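Local atomic coordinates of enolase (alpha proteobacterium BAL199, PDB entry 3UGV), a protein that probably catalyses a magnesium-dependent reaction on a carboxylate substrate, as in mandelate racemase and its relatives in the enolase superfamily. Residues F[160-168]-F[177-185]; F[282-290]-F[312-322]. All coordinates share one frame; numbering follows the deposited sequence.

Interaction 1 (F[160-168]-F[177-185])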
ATOM      1  N   ALA F 160      38.817   1.974   4.596  1.00 24.37           N
ATOM      2  CA  ALA F 160      38.634   0.965   3.560  1.00 18.31           C
ATOM      3  C   ALA F 160      38.629  -0.428   4.151  1.00 20.79           C
ATOM      4  O   ALA F 160      38.971  -0.627   5.312  1.00 31.65           O
ATOM      5  CB  ALA F 160      39.713   1.086   2.490  1.00 18.58           C
ATOM      6  N   TYR F 161      38.217  -1.394   3.347  1.00 21.84           N
ATOM      7  CA  TYR F 161      38.308  -2.791   3.730  1.00 18.02           C
ATOM      8  C   TYR F 161      38.981  -3.517   2.589  1.00 21.50           C
ATOM      9  O   TYR F 161      38.919  -3.080   1.433  1.00 15.00           O
ATOM     10  CB  TYR F 161      36.919  -3.381   4.025  1.00 11.30           C
ATOM     11  CG  TYR F 161      35.983  -3.502   2.817  1.00 19.66           C
ATOM     12  CD1 TYR F 161      35.911  -4.676   2.092  1.00 24.98           C
ATOM     13  CD2 TYR F 161      35.156  -2.449   2.433  1.00 19.27           C
ATOM     14  CE1 TYR F 161      35.057  -4.795   1.012  1.00 33.29           C
ATOM     15  CE2 TYR F 161      34.298  -2.562   1.367  1.00 15.19           C
ATOM     16  CZ  TYR F 161      34.256  -3.742   0.660  1.00 22.70           C
ATOM     17  OH  TYR F 161      33.425  -3.877  -0.404  1.00 25.80           O
ATOM     18  N   ASN F 162      39.622  -4.628   2.909  1.00 20.98           N
ATOM     19  CA  ASN F 162      40.481  -5.295   1.949  1.00 21.70           C
ATOM     20  C   ASN F 162      39.740  -6.404   1.196  1.00 26.60           C
ATOM     21  O   ASN F 162      39.420  -7.449   1.772  1.00 30.66           O
ATOM     22  CB  ASN F 162      41.715  -5.856   2.688  1.00 16.63           C
ATOM     23  CG  ASN F 162      42.806  -6.339   1.742  1.00 25.20           C
ATOM     24  OD1 ASN F 162      42.554  -6.667   0.576  1.00 23.18           O
ATOM     25  ND2 ASN F 162      44.030  -6.395   2.250  1.00 23.04           N
ATOM     26  N   SER F 163      39.473  -6.196  -0.092  1.00 23.25           N
ATOM     27  CA  SER F 163      38.865  -7.264  -0.879  1.00 28.97           C
ATOM     28  C   SER F 163      39.827  -8.038  -1.784  1.00 29.99           C
ATOM     29  O   SER F 163      39.391  -8.702  -2.724  1.00 26.82           O
ATOM     30  CB  SER F 163      37.622  -6.782  -1.654  1.00 28.03           C
ATOM     31  OG  SER F 163      37.946  -5.852  -2.660  1.00 37.88           O
ATOM     32  N   ASN F 164      41.124  -7.985  -1.487  1.00 27.50           N
ATOM     33  CA  ASN F 164      42.102  -8.681  -2.327  1.00 26.32           C
ATOM     34  C   ASN F 164      41.885 -10.191  -2.487  1.00 37.61           C
ATOM     35  O   ASN F 164      42.274 -10.762  -3.506  1.00 48.74           O
ATOM     36  CB  ASN F 164      43.518  -8.452  -1.823  1.00 27.14           C
ATOM     37  CG  ASN F 164      44.219  -7.307  -2.525  1.00 31.42           C
ATOM     38  OD1 ASN F 164      43.794  -6.838  -3.589  1.00 31.79           O
ATOM     39  ND2 ASN F 164      45.322  -6.859  -1.934  1.00 26.70           N
ATOM     40  N   GLY F 165      41.292 -10.844  -1.488  1.00 36.32           N
ATOM     41  CA  GLY F 165      41.199 -12.299  -1.515  1.00 34.65           C
ATOM     42  C   GLY F 165      40.137 -12.946  -0.638  1.00 31.82           C
ATOM     43  O   GLY F 165      38.975 -12.563  -0.672  1.00 28.94           O
ATOM     44  N   LEU F 166      40.542 -13.939   0.149  1.00 30.30           N
ATOM     45  CA  LEU F 166      39.599 -14.756   0.910  1.00 27.20           C
ATOM     46  C   LEU F 166      38.559 -15.384  -0.023  1.00 34.66           C
ATOM     47  O   LEU F 166      37.342 -15.335   0.237  1.00 29.44           O
ATOM     48  CB  LEU F 166      38.930 -13.946   2.025  1.00 16.45           C
ATOM     49  CG  LEU F 166      39.910 -13.183   2.929  1.00 26.45           C
ATOM     50  CD1 LEU F 166      39.192 -12.535   4.105  1.00 19.43           C
ATOM     51  CD2 LEU F 166      41.002 -14.123   3.429  1.00 24.73           C
ATOM     52  N   TRP F 167      39.057 -15.971  -1.113  1.00 27.00           N
ATOM     53  CA  TRP F 167      38.214 -16.678  -2.075  1.00 23.59           C
ATOM     54  C   TRP F 167      37.871 -18.056  -1.521  1.00 21.65           C
ATOM     55  O   TRP F 167      38.125 -18.317  -0.350  1.00 25.75           O
ATOM     56  CB  TRP F 167      38.894 -16.759  -3.447  1.00 24.28           C
ATOM     57  CG  TRP F 167      38.916 -15.431  -4.129  1.00 31.27           C
ATOM     58  CD1 TRP F 167      39.989 -14.601  -4.294  1.00 36.23           C
ATOM     59  CD2 TRP F 167      37.793 -14.756  -4.698  1.00 29.08           C
ATOM     60  NE1 TRP F 167      39.600 -13.454  -4.942  1.00 32.77           N
ATOM     61  CE2 TRP F 167      38.257 -13.528  -5.201  1.00 32.70           C
ATOM     62  CE3 TRP F 167      36.439 -15.077  -4.839  1.00 34.37           C
ATOM     63  CZ2 TRP F 167      37.415 -12.625  -5.843  1.00 36.43           C
ATOM     64  CZ3 TRP F 167      35.609 -14.181  -5.463  1.00 34.42           C
ATOM     65  CH2 TRP F 167      36.098 -12.966  -5.958  1.00 37.90           C
ATOM     66  N   LEU F 168      37.288 -18.928  -2.344  1.00 23.01           N
ATOM     67  CA  LEU F 168      36.683 -20.168  -1.828  1.00 29.40           C
ATOM     68  C   LEU F 168      37.660 -21.320  -1.600  1.00 37.29           C
ATOM     69  O   LEU F 168      37.406 -22.447  -2.017  1.00 45.60           O
ATOM     70  CB  LEU F 168      35.493 -20.614  -2.699  1.00 27.94           C
ATOM     71  CG  LEU F 168      34.356 -19.573  -2.795  1.00 40.05           C
ATOM     72  CD1 LEU F 168      33.045 -20.157  -3.349  1.00 34.06           C
ATOM     73  CD2 LEU F 168      34.103 -18.918  -1.440  1.00 35.45           C
ATOM     74  N   GLU F 177      45.575 -16.302   5.022  1.00 25.91           N
ATOM     75  CA  GLU F 177      45.558 -15.194   4.093  1.00 29.71           C
ATOM     76  C   GLU F 177      44.923 -13.954   4.720  1.00 29.30           C
ATOM     77  O   GLU F 177      45.318 -12.828   4.417  1.00 32.30           O
ATOM     78  CB  GLU F 177      44.811 -15.596   2.832  1.00 27.57           C
ATOM     79  CG  GLU F 177      44.724 -14.486   1.814  1.00 39.53           C
ATOM     80  CD  GLU F 177      44.356 -14.997   0.433  1.00 55.28           C
ATOM     81  OE1 GLU F 177      45.262 -15.515  -0.264  1.00 66.74           O
ATOM     82  OE2 GLU F 177      43.168 -14.885   0.046  1.00 54.15           O
ATOM     83  N   ALA F 178      43.943 -14.160   5.594  1.00 21.36           N
ATOM     84  CA  ALA F 178      43.324 -13.044   6.301  1.00 23.01           C
ATOM     85  C   ALA F 178      44.359 -12.244   7.120  1.00 23.07           C
ATOM     86  O   ALA F 178      44.332 -11.003   7.126  1.00 24.60           O
ATOM     87  CB  ALA F 178      42.194 -13.536   7.186  1.00 21.56           C
ATOM     88  N   VAL F 179      45.272 -12.947   7.793  1.00 25.77           N
ATOM     89  CA  VAL F 179      46.342 -12.279   8.546  1.00 30.52           C
ATOM     90  C   VAL F 179      47.163 -11.367   7.618  1.00 26.72           C
ATOM     91  O   VAL F 179      47.441 -10.219   7.963  1.00 27.04           O
ATOM     92  CB  VAL F 179      47.273 -13.287   9.309  1.00 27.56           C
ATOM     93  CG1 VAL F 179      48.400 -12.549  10.068  1.00 16.40           C
ATOM     94  CG2 VAL F 179      46.475 -14.168  10.269  1.00 28.49           C
ATOM     95  N   GLU F 180      47.536 -11.886   6.445  1.00 32.61           N
ATOM     96  CA  GLU F 180      48.242 -11.107   5.417  1.00 33.97           C
ATOM     97  C   GLU F 180      47.423  -9.889   4.981  1.00 30.47           C
ATOM     98  O   GLU F 180      47.897  -8.758   5.069  1.00 30.14           O
ATOM     99  CB  GLU F 180      48.524 -11.945   4.166  1.00 42.31           C
ATOM    100  CG  GLU F 180      49.673 -12.950   4.212  1.00 55.52           C
ATOM    101  CD  GLU F 180      49.791 -13.729   2.882  1.00 73.67           C
ATOM    102  OE1 GLU F 180      50.383 -13.198   1.911  1.00 75.15           O
ATOM    103  OE2 GLU F 180      49.270 -14.866   2.797  1.00 76.44           O
ATOM    104  N   LEU F 181      46.202 -10.119   4.495  1.00 27.67           N
ATOM    105  CA  LEU F 181      45.368  -9.019   4.006  1.00 27.96           C
ATOM    106  C   LEU F 181      45.170  -7.927   5.054  1.00 25.90           C
ATOM    107  O   LEU F 181      45.247  -6.746   4.735  1.00 26.23           O
ATOM    108  CB  LEU F 181      44.008  -9.516   3.544  1.00 34.79           C
ATOM    109  CG  LEU F 181      43.955 -10.649   2.531  1.00 34.52           C
ATOM    110  CD1 LEU F 181      42.521 -10.804   2.061  1.00 26.87           C
ATOM    111  CD2 LEU F 181      44.888 -10.360   1.378  1.00 26.04           C
ATOM    112  N   LYS F 182      44.923  -8.309   6.308  1.00 25.27           N
ATOM    113  CA  LYS F 182      44.782  -7.288   7.351  1.00 23.34           C
ATOM    114  C   LYS F 182      46.010  -6.397   7.390  1.00 25.48           C
ATOM    115  O   LYS F 182      45.892  -5.177   7.400  1.00 25.84           O
ATOM    116  CB  LYS F 182      44.563  -7.909   8.729  1.00 22.33           C
ATOM    117  CG  LYS F 182      44.182  -6.900   9.808  1.00 20.90           C
ATOM    118  CD  LYS F 182      43.785  -7.619  11.091  1.00 29.59           C
ATOM    119  CE  LYS F 182      43.647  -6.675  12.289  1.00 34.22           C
ATOM    120  NZ  LYS F 182      42.683  -5.558  12.052  1.00 49.57           N
ATOM    121  N   ALA F 183      47.183  -7.031   7.413  1.00 30.59           N
ATOM    122  CA  ALA F 183      48.468  -6.338   7.517  1.00 33.74           C
ATOM    123  C   ALA F 183      48.765  -5.439   6.327  1.00 31.36           C
ATOM    124  O   ALA F 183      49.535  -4.484   6.453  1.00 25.91           O
ATOM    125  CB  ALA F 183      49.608  -7.341   7.706  1.00 34.56           C
ATOM    126  N   GLU F 184      48.166  -5.747   5.175  1.00 26.21           N
ATOM    127  CA  GLU F 184      48.319  -4.896   4.011  1.00 26.24           C
ATOM    128  C   GLU F 184      47.804  -3.494   4.295  1.00 24.57           C
ATOM    129  O   GLU F 184      48.175  -2.553   3.610  1.00 29.22           O
ATOM    130  CB  GLU F 184      47.604  -5.480   2.800  1.00 32.85           C
ATOM    131  CG  GLU F 184      48.377  -6.575   2.088  1.00 38.19           C
ATOM    132  CD  GLU F 184      47.714  -7.002   0.782  1.00 49.57           C
ATOM    133  OE1 GLU F 184      46.465  -7.103   0.754  1.00 42.84           O
ATOM    134  OE2 GLU F 184      48.440  -7.223  -0.218  1.00 57.56           O
ATOM    135  N   GLY F 185      46.953  -3.353   5.307  1.00 22.82           N
ATOM    136  CA  GLY F 185      46.377  -2.057   5.629  1.00 25.48           C
ATOM    137  C   GLY F 185      47.374  -1.055   6.195  1.00 36.14           C
ATOM    138  O   GLY F 185      47.099   0.152   6.229  1.00 33.14           O
TER
HETATM  139  O   HOH W   1      41.825 -16.001  -2.017  1.00 37.88           O
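Two asparagine amides converge on one carboxylate oxygen, Glu184 OE1. Asn162 ND2 reaches Glu184 OE1 at 2.9 Å along an almost straight N-H line (170°), on the anti lone pair, with amide and carboxylate nearly coplanar. Asn164 ND2 arrives on the syn side, also 2.9 Å from Glu184 OE1, its amide plane turned well out of the carboxylate's. The second N-H of Asn162 is used too: ND2 lies 2.8 Å from Leu181 O, above that carbonyl's plane, and the bond is more bent (138°). One amide ties the Leu181 backbone and Glu184 side chain to the strand end. CG of Asn162 stands opposite the backbone N (chi1 -169°), and OD1 accepts from Asn164 N, an Asx turn that folds the chain so both amides can reach the same oxygen.

One turn before Leu181, Glu177 runs out extended and OE2 takes Leu166 N at 2.8 Å, nearly along the C-O axis. A water bridges the same OE2 to Trp167 N, while OE1 forms a salt bridge with Lys169. A side chain on Gly165 would run into this carboxylate. Between the two polar clusters Leu166 and Leu181 slide past each other, CG of Leu166 3.6 Å from CD1 of Leu181, and Leu166 CD2 settles on Ala178.

The end of a barrel strand and its loop pack here on the following helix, in the (beta/alpha)7-beta barrel. Strand 157-162 bonds by its backbone to residues of strands 192-196 and 346-348. Helix 171-183 lies outside, with Leu166 filling in against Leu193 and Leu195 of strand 192-196, and Arg44 of strand 30-47 touching Leu181.

Interaction 2 (F[282-290]-F[312-322])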
ATOM      1  N   PRO F 282      21.568   5.863 -11.600  1.00 16.11           N
ATOM      2  CA  PRO F 282      20.905   6.258 -10.351  1.00 16.64           C
ATOM      3  C   PRO F 282      19.414   5.948 -10.338  1.00 22.09           C
ATOM      4  O   PRO F 282      18.833   5.707  -9.277  1.00 27.21           O
ATOM      5  CB  PRO F 282      21.119   7.788 -10.293  1.00 25.94           C
ATOM      6  CG  PRO F 282      22.233   8.083 -11.279  1.00 22.86           C
ATOM      7  CD  PRO F 282      22.157   7.006 -12.328  1.00 16.24           C
ATOM      8  N   ARG F 283      18.778   5.979 -11.495  1.00 19.73           N
ATOM      9  CA  ARG F 283      17.366   5.633 -11.527  1.00 17.52           C
ATOM     10  C   ARG F 283      17.201   4.177 -11.070  1.00 19.73           C
ATOM     11  O   ARG F 283      16.246   3.836 -10.367  1.00 24.07           O
ATOM     12  CB  ARG F 283      16.735   5.892 -12.901  1.00 21.80           C
ATOM     13  CG  ARG F 283      15.340   5.264 -13.077  1.00 23.85           C
ATOM     14  CD  ARG F 283      14.620   5.876 -14.249  1.00 20.60           C
ATOM     15  NE  ARG F 283      14.344   7.289 -13.998  1.00 32.01           N
ATOM     16  CZ  ARG F 283      14.262   8.222 -14.941  1.00 33.66           C
ATOM     17  NH1 ARG F 283      14.437   7.901 -16.212  1.00 33.88           N
ATOM     18  NH2 ARG F 283      14.013   9.480 -14.614  1.00 36.46           N
ATOM     19  N   GLU F 284      18.150   3.324 -11.428  1.00 25.62           N
ATOM     20  CA  GLU F 284      18.086   1.923 -11.018  1.00 24.13           C
ATOM     21  C   GLU F 284      18.199   1.776  -9.498  1.00 21.16           C
ATOM     22  O   GLU F 284      17.456   1.007  -8.892  1.00 31.36           O
ATOM     23  CB  GLU F 284      19.162   1.123 -11.719  1.00 24.58           C
ATOM     24  CG  GLU F 284      18.789  -0.302 -12.016  1.00 46.80           C
ATOM     25  CD  GLU F 284      19.662  -0.884 -13.122  1.00 65.11           C
ATOM     26  OE1 GLU F 284      20.570  -1.695 -12.812  1.00 61.27           O
ATOM     27  OE2 GLU F 284      19.440  -0.511 -14.301  1.00 70.80           O
ATOM     28  N   MET F 285      19.109   2.530  -8.888  1.00 18.27           N
ATOM     29  CA  MET F 285      19.231   2.582  -7.431  1.00 19.19           C
ATOM     30  C   MET F 285      17.906   3.031  -6.785  1.00 25.45           C
ATOM     31  O   MET F 285      17.429   2.457  -5.798  1.00 24.86           O
ATOM     32  CB  MET F 285      20.353   3.548  -7.010  1.00 17.86           C
ATOM     33  CG  MET F 285      20.530   3.617  -5.477  1.00 19.97           C
ATOM     34  SD  MET F 285      21.774   4.800  -4.929  1.00 28.50           S
ATOM     35  CE  MET F 285      23.260   3.905  -5.329  1.00 31.76           C
ATOM     36  N   HIS F 286      17.317   4.068  -7.356  1.00 18.26           N
ATOM     37  CA  HIS F 286      16.075   4.635  -6.841  1.00 23.36           C
ATOM     38  C   HIS F 286      14.953   3.577  -6.868  1.00 27.20           C
ATOM     39  O   HIS F 286      14.165   3.459  -5.923  1.00 30.84           O
ATOM     40  CB  HIS F 286      15.742   5.909  -7.652  1.00 15.37           C
ATOM     41  CG  HIS F 286      14.281   6.217  -7.759  1.00 25.59           C
ATOM     42  ND1 HIS F 286      13.552   6.757  -6.720  1.00 25.95           N
ATOM     43  CD2 HIS F 286      13.420   6.094  -8.800  1.00 30.27           C
ATOM     44  CE1 HIS F 286      12.303   6.939  -7.111  1.00 24.56           C
ATOM     45  NE2 HIS F 286      12.196   6.541  -8.368  1.00 27.24           N
ATOM     46  N   GLN F 287      14.909   2.778  -7.933  1.00 18.95           N
ATOM     47  CA  GLN F 287      13.909   1.716  -8.051  1.00 23.86           C
ATOM     48  C   GLN F 287      14.132   0.595  -7.036  1.00 29.04           C
ATOM     49  O   GLN F 287      13.181   0.081  -6.455  1.00 36.62           O
ATOM     50  CB  GLN F 287      13.901   1.159  -9.469  1.00 25.84           C
ATOM     51  CG  GLN F 287      13.454   2.189 -10.523  1.00 23.82           C
ATOM     52  CD  GLN F 287      13.543   1.636 -11.934  1.00 38.89           C
ATOM     53  OE1 GLN F 287      14.190   0.600 -12.170  1.00 40.39           O
ATOM     54  NE2 GLN F 287      12.881   2.309 -12.880  1.00 32.77           N
ATOM     55  N   ALA F 288      15.398   0.243  -6.815  1.00 21.08           N
ATOM     56  CA  ALA F 288      15.754  -0.741  -5.817  1.00 19.51           C
ATOM     57  C   ALA F 288      15.317  -0.309  -4.425  1.00 21.56           C
ATOM     58  O   ALA F 288      14.850  -1.135  -3.639  1.00 21.94           O
ATOM     59  CB  ALA F 288      17.241  -1.001  -5.838  1.00 17.69           C
ATOM     60  N   LEU F 289      15.481   0.978  -4.121  1.00 24.20           N
ATOM     61  CA  LEU F 289      15.123   1.513  -2.800  1.00 23.90           C
ATOM     62  C   LEU F 289      13.601   1.548  -2.620  1.00 25.06           C
ATOM     63  O   LEU F 289      13.083   1.148  -1.577  1.00 31.20           O
ATOM     64  CB  LEU F 289      15.749   2.903  -2.563  1.00 20.94           C
ATOM     65  CG  LEU F 289      17.284   2.935  -2.642  1.00 21.98           C
ATOM     66  CD1 LEU F 289      17.863   4.317  -2.380  1.00 22.47           C
ATOM     67  CD2 LEU F 289      17.892   1.935  -1.682  1.00 28.28           C
ATOM     68  N   GLN F 290      12.882   1.991  -3.645  1.00 19.49           N
ATOM     69  CA  GLN F 290      11.422   1.929  -3.606  1.00 20.96           C
ATOM     70  C   GLN F 290      10.937   0.511  -3.387  1.00 22.42           C
ATOM     71  O   GLN F 290       9.910   0.301  -2.745  1.00 21.40           O
ATOM     72  CB  GLN F 290      10.808   2.444  -4.897  1.00 15.28           C
ATOM     73  CG  GLN F 290      10.941   3.933  -5.111  1.00 22.17           C
ATOM     74  CD  GLN F 290      10.387   4.331  -6.466  1.00 49.22           C
ATOM     75  OE1 GLN F 290      10.730   3.723  -7.486  1.00 51.51           O
ATOM     76  NE2 GLN F 290       9.505   5.332  -6.485  1.00 53.17           N
ATOM     77  N   ARG F 312      25.056  11.710  -8.655  1.00 22.16           N
ATOM     78  CA  ARG F 312      23.600  11.681  -8.688  1.00 25.26           C
ATOM     79  C   ARG F 312      23.051  10.630  -7.728  1.00 26.69           C
ATOM     80  O   ARG F 312      22.059  10.861  -7.035  1.00 20.78           O
ATOM     81  CB  ARG F 312      23.106  11.446 -10.113  1.00 20.99           C
ATOM     82  CG  ARG F 312      23.324  12.678 -10.980  1.00 22.61           C
ATOM     83  CD  ARG F 312      23.053  12.431 -12.443  1.00 26.38           C
ATOM     84  NE  ARG F 312      23.681  13.462 -13.262  1.00 39.04           N
ATOM     85  CZ  ARG F 312      23.415  13.676 -14.546  1.00 42.81           C
ATOM     86  NH1 ARG F 312      22.507  12.941 -15.178  1.00 48.89           N
ATOM     87  NH2 ARG F 312      24.059  14.634 -15.196  1.00 40.25           N
ATOM     88  N   ALA F 313      23.730   9.486  -7.682  1.00 20.06           N
ATOM     89  CA  ALA F 313      23.324   8.382  -6.838  1.00 16.67           C
ATOM     90  C   ALA F 313      23.587   8.732  -5.387  1.00 25.46           C
ATOM     91  O   ALA F 313      22.820   8.340  -4.511  1.00 23.48           O
ATOM     92  CB  ALA F 313      24.065   7.098  -7.230  1.00 14.96           C
ATOM     93  N   ALA F 314      24.662   9.482  -5.139  1.00 20.48           N
ATOM     94  CA  ALA F 314      24.961   9.972  -3.794  1.00 19.67           C
ATOM     95  C   ALA F 314      23.818  10.841  -3.301  1.00 24.62           C
ATOM     96  O   ALA F 314      23.480  10.832  -2.112  1.00 25.02           O
ATOM     97  CB  ALA F 314      26.265  10.783  -3.790  1.00 17.08           C
ATOM     98  N   GLY F 315      23.257  11.616  -4.226  1.00 16.94           N
ATOM     99  CA  GLY F 315      22.084  12.424  -3.967  1.00 15.38           C
ATOM    100  C   GLY F 315      20.844  11.616  -3.631  1.00 21.63           C
ATOM    101  O   GLY F 315      20.117  11.974  -2.720  1.00 24.76           O
ATOM    102  N   VAL F 316      20.586  10.535  -4.367  1.00 25.61           N
ATOM    103  CA  VAL F 316      19.501   9.629  -4.002  1.00 19.08           C
ATOM    104  C   VAL F 316      19.776   8.978  -2.642  1.00 22.14           C
ATOM    105  O   VAL F 316      18.930   8.995  -1.752  1.00 22.18           O
ATOM    106  CB  VAL F 316      19.293   8.511  -5.043  1.00 23.55           C
ATOM    107  CG1 VAL F 316      18.220   7.583  -4.570  1.00 26.41           C
ATOM    108  CG2 VAL F 316      18.912   9.087  -6.414  1.00 20.29           C
ATOM    109  N   ALA F 317      20.971   8.424  -2.477  1.00 19.32           N
ATOM    110  CA  ALA F 317      21.323   7.726  -1.245  1.00 21.15           C
ATOM    111  C   ALA F 317      21.176   8.663  -0.074  1.00 16.51           C
ATOM    112  O   ALA F 317      20.593   8.308   0.951  1.00 21.21           O
ATOM    113  CB  ALA F 317      22.736   7.200  -1.311  1.00 18.52           C
ATOM    114  N   GLY F 318      21.699   9.874  -0.224  1.00 19.03           N
ATOM    115  CA  GLY F 318      21.605  10.858   0.838  1.00 18.19           C
ATOM    116  C   GLY F 318      20.170  11.106   1.267  1.00 24.97           C
ATOM    117  O   GLY F 318      19.865  11.109   2.456  1.00 27.73           O
ATOM    118  N   ALA F 319      19.280  11.323   0.300  1.00 29.49           N
ATOM    119  CA  ALA F 319      17.883  11.617   0.617  1.00 29.96           C
ATOM    120  C   ALA F 319      17.237  10.479   1.425  1.00 25.61           C
ATOM    121  O   ALA F 319      16.518  10.714   2.395  1.00 28.38           O
ATOM    122  CB  ALA F 319      17.108  11.883  -0.653  1.00 28.44           C
ATOM    123  N   TRP F 320      17.510   9.246   1.017  1.00 18.42           N
ATOM    124  CA  TRP F 320      17.012   8.065   1.699  1.00 24.58           C
ATOM    125  C   TRP F 320      17.748   7.809   3.012  1.00 22.40           C
ATOM    126  O   TRP F 320      17.237   7.127   3.899  1.00 21.96           O
ATOM    127  CB  TRP F 320      17.173   6.829   0.795  1.00 22.23           C
ATOM    128  CG  TRP F 320      16.061   6.612  -0.188  1.00 25.88           C
ATOM    129  CD1 TRP F 320      15.961   7.128  -1.459  1.00 21.86           C
ATOM    130  CD2 TRP F 320      14.896   5.800   0.004  1.00 26.32           C
ATOM    131  NE1 TRP F 320      14.797   6.702  -2.053  1.00 25.08           N
ATOM    132  CE2 TRP F 320      14.127   5.881  -1.183  1.00 26.48           C
ATOM    133  CE3 TRP F 320      14.420   5.021   1.070  1.00 29.21           C
ATOM    134  CZ2 TRP F 320      12.914   5.209  -1.337  1.00 22.49           C
ATOM    135  CZ3 TRP F 320      13.217   4.350   0.916  1.00 30.19           C
ATOM    136  CH2 TRP F 320      12.476   4.451  -0.282  1.00 24.57           C
ATOM    137  N   GLY F 321      18.972   8.307   3.127  1.00 22.43           N
ATOM    138  CA  GLY F 321      19.761   8.014   4.307  1.00 19.46           C
ATOM    139  C   GLY F 321      20.477   6.670   4.268  1.00 23.36           C
ATOM    140  O   GLY F 321      20.887   6.161   5.301  1.00 23.66           O
ATOM    141  N   ILE F 322      20.644   6.102   3.077  1.00 19.91           N
ATOM    142  CA  ILE F 322      21.249   4.780   2.927  1.00 21.57           C
ATOM    143  C   ILE F 322      22.763   4.901   2.890  1.00 21.21           C
ATOM    144  O   ILE F 322      23.290   5.669   2.098  1.00 16.46           O
ATOM    145  CB  ILE F 322      20.814   4.097   1.606  1.00 25.45           C
ATOM    146  CG1 ILE F 322      19.297   4.072   1.479  1.00 34.39           C
ATOM    147  CG2 ILE F 322      21.319   2.676   1.560  1.00 23.97           C
ATOM    148  CD1 ILE F 322      18.627   3.077   2.400  1.00 33.11           C
TER
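Ala317, packed on Met285, and Ile322, packed on Leu289, are joined through one backbone oxygen: Ala317 O accepts from Ile322 N at 3.1 Å and, weakly, from Gly321 N. With Gly321 N also bonding weakly to Gly318 O, this makes a Schellman motif, ending helix 306-320 with Gly321 at positive phi and turning Ile322 back toward helix 282-290. The two are neighbouring outer helices of the enolase-superfamily barrel, nearly parallel, their short axes 9.2 Å apart and crossing at -19°.

The interface itself is apolar. At its start, Pro282 CG rests on Arg312 CB at 3.7 Å, while the guanidinium goes on to Glu341 of the second subunit. Met285 runs straight out and bends only at its last torsion (chi3 -76°), which turns CE onto Ala313 CB, 3.8 Å away, with SD near Val316 and Ala317. His286 offers just its CB to Val316 CG1; its ring bonds through NE2 to Asp260 of the third subunit.

At the other end Leu289 lies over one face of the Trp320 indole. Leu289 CD1 sits above the five-membered ring of Trp320, 3.7 Å from its centroid and 19° off the normal, a CH-pi contact, and CB covers the same face closer to the six-membered ring. Trp320 also meets the imidazole of His286 of the second subunit. With an alanine in place of Trp320, Leu289 would probably lose the surface it lies on, and that neighbouring His286 its ring partner. The branches of Leu289 divide the work: CD1 also touches Val316 CG1 at 3.9 Å, and CD2 comes within 4.1 Å of Ile322 CG1.

In the fold
Both contacts are mostly buried and both lie in the barrel domain, but they stand apart: centres 29 Å, nearest atoms about 14 Å, and no shared element. Interaction 1 joins a strand end and the loop after it to an outer helix, and mixes amide, backbone N-H and carboxylate bonds with a leucine pair between them. Interaction 2 joins two outer helices through aliphatic, thioether and indole surfaces alone. Their surroundings differ too. No other chain touches 160-168 or 177-185, whereas 282-290 and 312-322 send their polar ends and the Trp320 ring into contacts with other subunits of the eight-chain assembly.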